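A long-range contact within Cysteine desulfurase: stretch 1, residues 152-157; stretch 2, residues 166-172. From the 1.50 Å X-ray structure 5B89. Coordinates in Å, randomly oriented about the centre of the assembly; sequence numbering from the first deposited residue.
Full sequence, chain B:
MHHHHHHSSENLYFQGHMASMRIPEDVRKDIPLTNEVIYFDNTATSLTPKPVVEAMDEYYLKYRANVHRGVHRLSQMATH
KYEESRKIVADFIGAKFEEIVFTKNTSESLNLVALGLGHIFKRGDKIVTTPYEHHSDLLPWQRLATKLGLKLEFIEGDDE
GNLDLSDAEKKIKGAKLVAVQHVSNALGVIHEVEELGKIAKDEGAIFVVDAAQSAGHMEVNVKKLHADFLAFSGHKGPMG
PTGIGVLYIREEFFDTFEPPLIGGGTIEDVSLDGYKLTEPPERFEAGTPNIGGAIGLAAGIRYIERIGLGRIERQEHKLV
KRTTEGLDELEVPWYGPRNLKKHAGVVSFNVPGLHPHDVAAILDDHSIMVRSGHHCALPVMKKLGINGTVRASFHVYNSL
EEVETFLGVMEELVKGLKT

Stretch 1, residues 152-157: LEFIEG
Stretch 2 (166-172) SDAEKKI

Residues 152-157 comprise the last part of a β-strand (152-154, begun earlier in the chain) and the loop that follows it, whereas residues 166-172 are helical throughout and continue a helix that starts before them. The strand and helix axes run nearly antiparallel, at 167° between their N-to-C directions, with a closest approach of 9.5 Å. The strand is extended, with phi/psi of -115/111 at Leu152, -112/158 at Glu153 and -126/129 at Phe154; Ile155 (-64/143) and Glu156 (-75/150) remain extended with less negative phi, and Gly157 opens fully to -164/172. In the helix, phi lies between -56° and -77° and psi between -27° and -46°. Its turns are held by Lys171 N to Asp167 O at 2.8 Å, Ile172 N to Ala168 O at 2.9 Å and Lys170 N to Ser166 O at 3.3 Å. The backbones come nearest just beyond the strand, where the CA atoms of Ile155 and Ala168 lie 5.5 Å apart and those of Glu156 and Asp167 6.3 Å apart. The contact buries 331 Å², both sides summed.

Both hydrogen bonds across the contact are made to the backbone of the first stretch. Asp167 and Lys171, one helical turn apart, both direct their CA-to-CB bonds toward it. With chi1 t (-169°) and chi2 at 59°, Asp167 places OD2 2.8 Å from Glu156 N, which donates a hydrogen bond with an N-H...O angle of 156°. Lys171 has chi1 m (-65°), chi2 between wells at -124°, chi3 t (164°) and chi4 p (70°), and its NZ donates to Phe154 O at 3.1 Å. The same ammonium group forms a salt bridge within the helix, Lys171 NZ to Asp167 OD2 at 2.7 Å. OD2 therefore accepts from both Glu156 N and Lys171 NZ, and the paired side chains satisfy a carbonyl and an amide two residues apart along the chain.

The glutamates add charge around these bonds. Glu156, chi1 m (-65°) and chi2 t (-172°), points sideways from CA to CB. Its OE2 is 4.5 Å from Lys171 NZ, too far for a salt bridge, but a water closes the gap, donating to Glu156 OE2 at 2.6 Å and accepting from Lys171 NZ at 2.8 Å. Less favourably, Glu156 OE1 lies 4.3 Å from Asp167 OD1, a like-charge approach. The CA-to-CB bond of Glu153, chi1 m (-69°) and chi2 t (-174°), points toward the helix, and the side chain meets the aliphatic part of the lysine, its OE1 lying 3.6 Å from Lys171 CD. Lys171 has the largest area covered by the other stretch, 83 Å².

One apolar side-chain pair makes close contact. Ile155, buried with chi1 m (-62°) and chi2 t (162°), brings CG2 to 3.9 Å from Ala168 CB; the CA-to-CB bonds of both residues point sideways, and the two methyl groups meet beside the polar cluster. The CA-to-CB bond of Phe154 (chi1 m, -59°; chi2 -78°) points away from the helix, and this residue bonds to the helix through its carbonyl.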

# COMPACT_ATOMS: atom_id res chain seq x y z
N LEU B 152 1.96 -26.41 -13.76
CA LEU B 152 0.84 -25.51 -13.48
C LEU B 152 -0.32 -26.06 -14.29
O LEU B 152 -0.27 -26.03 -15.47
CB LEU B 152 1.16 -24.08 -13.87
CG LEU B 152 0.02 -23.08 -13.64
CD1 LEU B 152 -0.44 -23.09 -12.20
CD2 LEU B 152 0.41 -21.68 -14.08
N GLU B 153 -1.31 -26.62 -13.62
CA GLU B 153 -2.45 -27.21 -14.26
C GLU B 153 -3.70 -26.40 -14.00
O GLU B 153 -3.87 -25.76 -12.96
CB GLU B 153 -2.59 -28.61 -13.81
CG GLU B 153 -1.39 -29.38 -14.42
CD GLU B 153 -1.42 -30.89 -14.19
OE1 GLU B 153 -2.50 -31.45 -13.85
OE2 GLU B 153 -0.29 -31.47 -14.34
N PHE B 154 -4.67 -26.55 -14.86
CA PHE B 154 -5.89 -25.83 -14.80
C PHE B 154 -7.06 -26.74 -14.79
O PHE B 154 -7.18 -27.67 -15.70
CB PHE B 154 -6.00 -24.95 -16.06
CG PHE B 154 -4.89 -23.98 -16.20
CD1 PHE B 154 -4.85 -22.80 -15.43
CD2 PHE B 154 -3.81 -24.31 -16.93
CE1 PHE B 154 -3.80 -21.97 -15.47
CE2 PHE B 154 -2.75 -23.47 -17.02
CZ PHE B 154 -2.72 -22.29 -16.31
N ILE B 155 -7.96 -26.57 -13.85
CA ILE B 155 -9.16 -27.40 -13.75
C ILE B 155 -10.02 -27.18 -14.99
O ILE B 155 -10.10 -26.10 -15.45
CB ILE B 155 -10.00 -27.04 -12.50
CG1 ILE B 155 -9.16 -27.29 -11.27
CG2 ILE B 155 -11.28 -27.82 -12.39
CD1 ILE B 155 -9.63 -26.63 -10.01
N GLU B 156 -10.66 -28.22 -15.49
CA GLU B 156 -11.50 -28.05 -16.66
C GLU B 156 -12.79 -27.38 -16.30
O GLU B 156 -13.30 -27.57 -15.26
CB GLU B 156 -11.79 -29.42 -17.33
CG GLU B 156 -10.53 -30.06 -17.87
CD GLU B 156 -10.80 -31.29 -18.70
OE1 GLU B 156 -11.93 -31.74 -18.70
OE2 GLU B 156 -9.85 -31.80 -19.31
N GLY B 157 -13.31 -26.66 -17.26
CA GLY B 157 -14.59 -26.03 -17.08
C GLY B 157 -15.18 -25.57 -18.39
O GLY B 157 -14.56 -25.61 -19.37
N SER B 166 -15.27 -33.15 -10.87
CA SER B 166 -14.67 -34.46 -11.02
C SER B 166 -13.25 -34.26 -11.50
O SER B 166 -12.37 -34.84 -10.99
CB SER B 166 -15.48 -35.32 -11.98
OG SER B 166 -16.65 -35.69 -11.33
N ASP B 167 -13.04 -33.42 -12.49
CA ASP B 167 -11.73 -33.08 -12.93
C ASP B 167 -10.93 -32.39 -11.77
O ASP B 167 -9.70 -32.61 -11.63
CB ASP B 167 -11.77 -32.16 -14.15
CG ASP B 167 -10.46 -31.99 -14.77
OD1 ASP B 167 -9.85 -32.99 -15.21
OD2 ASP B 167 -9.86 -30.86 -14.84
N ALA B 168 -11.62 -31.51 -11.00
CA ALA B 168 -10.93 -30.88 -9.86
C ALA B 168 -10.33 -31.89 -8.90
O ALA B 168 -9.24 -31.77 -8.45
CB ALA B 168 -11.86 -29.96 -9.13
N GLU B 169 -11.08 -32.95 -8.64
CA GLU B 169 -10.59 -33.95 -7.71
C GLU B 169 -9.38 -34.65 -8.28
O GLU B 169 -8.38 -34.86 -7.56
CB GLU B 169 -11.65 -34.99 -7.53
CG GLU B 169 -12.85 -34.65 -6.72
CD GLU B 169 -13.82 -35.85 -6.61
OE1 GLU B 169 -14.15 -36.45 -7.65
OE2 GLU B 169 -14.23 -36.17 -5.50
N LYS B 170 -9.41 -34.93 -9.55
CA LYS B 170 -8.29 -35.56 -10.18
C LYS B 170 -7.07 -34.70 -10.19
O LYS B 170 -6.03 -35.16 -9.90
CB LYS B 170 -8.61 -35.96 -11.61
CG LYS B 170 -9.61 -37.06 -11.67
CD LYS B 170 -10.21 -37.29 -13.04
CE LYS B 170 -11.17 -38.48 -12.92
NZ LYS B 170 -12.17 -38.67 -14.00
N LYS B 171 -7.23 -33.44 -10.54
CA LYS B 171 -6.10 -32.56 -10.60
C LYS B 171 -5.51 -32.20 -9.24
O LYS B 171 -4.35 -32.05 -9.14
CB LYS B 171 -6.49 -31.28 -11.31
CG LYS B 171 -6.85 -31.47 -12.78
CD LYS B 171 -5.99 -30.61 -13.62
CE LYS B 171 -6.04 -31.02 -15.08
NZ LYS B 171 -7.34 -30.72 -15.71
N ILE B 172 -6.36 -32.08 -8.24
CA ILE B 172 -5.92 -31.59 -6.90
C ILE B 172 -5.17 -32.74 -6.16
O ILE B 172 -4.29 -32.47 -5.35
CB ILE B 172 -7.07 -31.07 -6.08
CG1 ILE B 172 -7.58 -29.78 -6.78
CG2 ILE B 172 -6.67 -30.79 -4.66
CD1 ILE B 172 -8.89 -29.28 -6.17
O HOH W 1 -7.47 -31.62 -18.36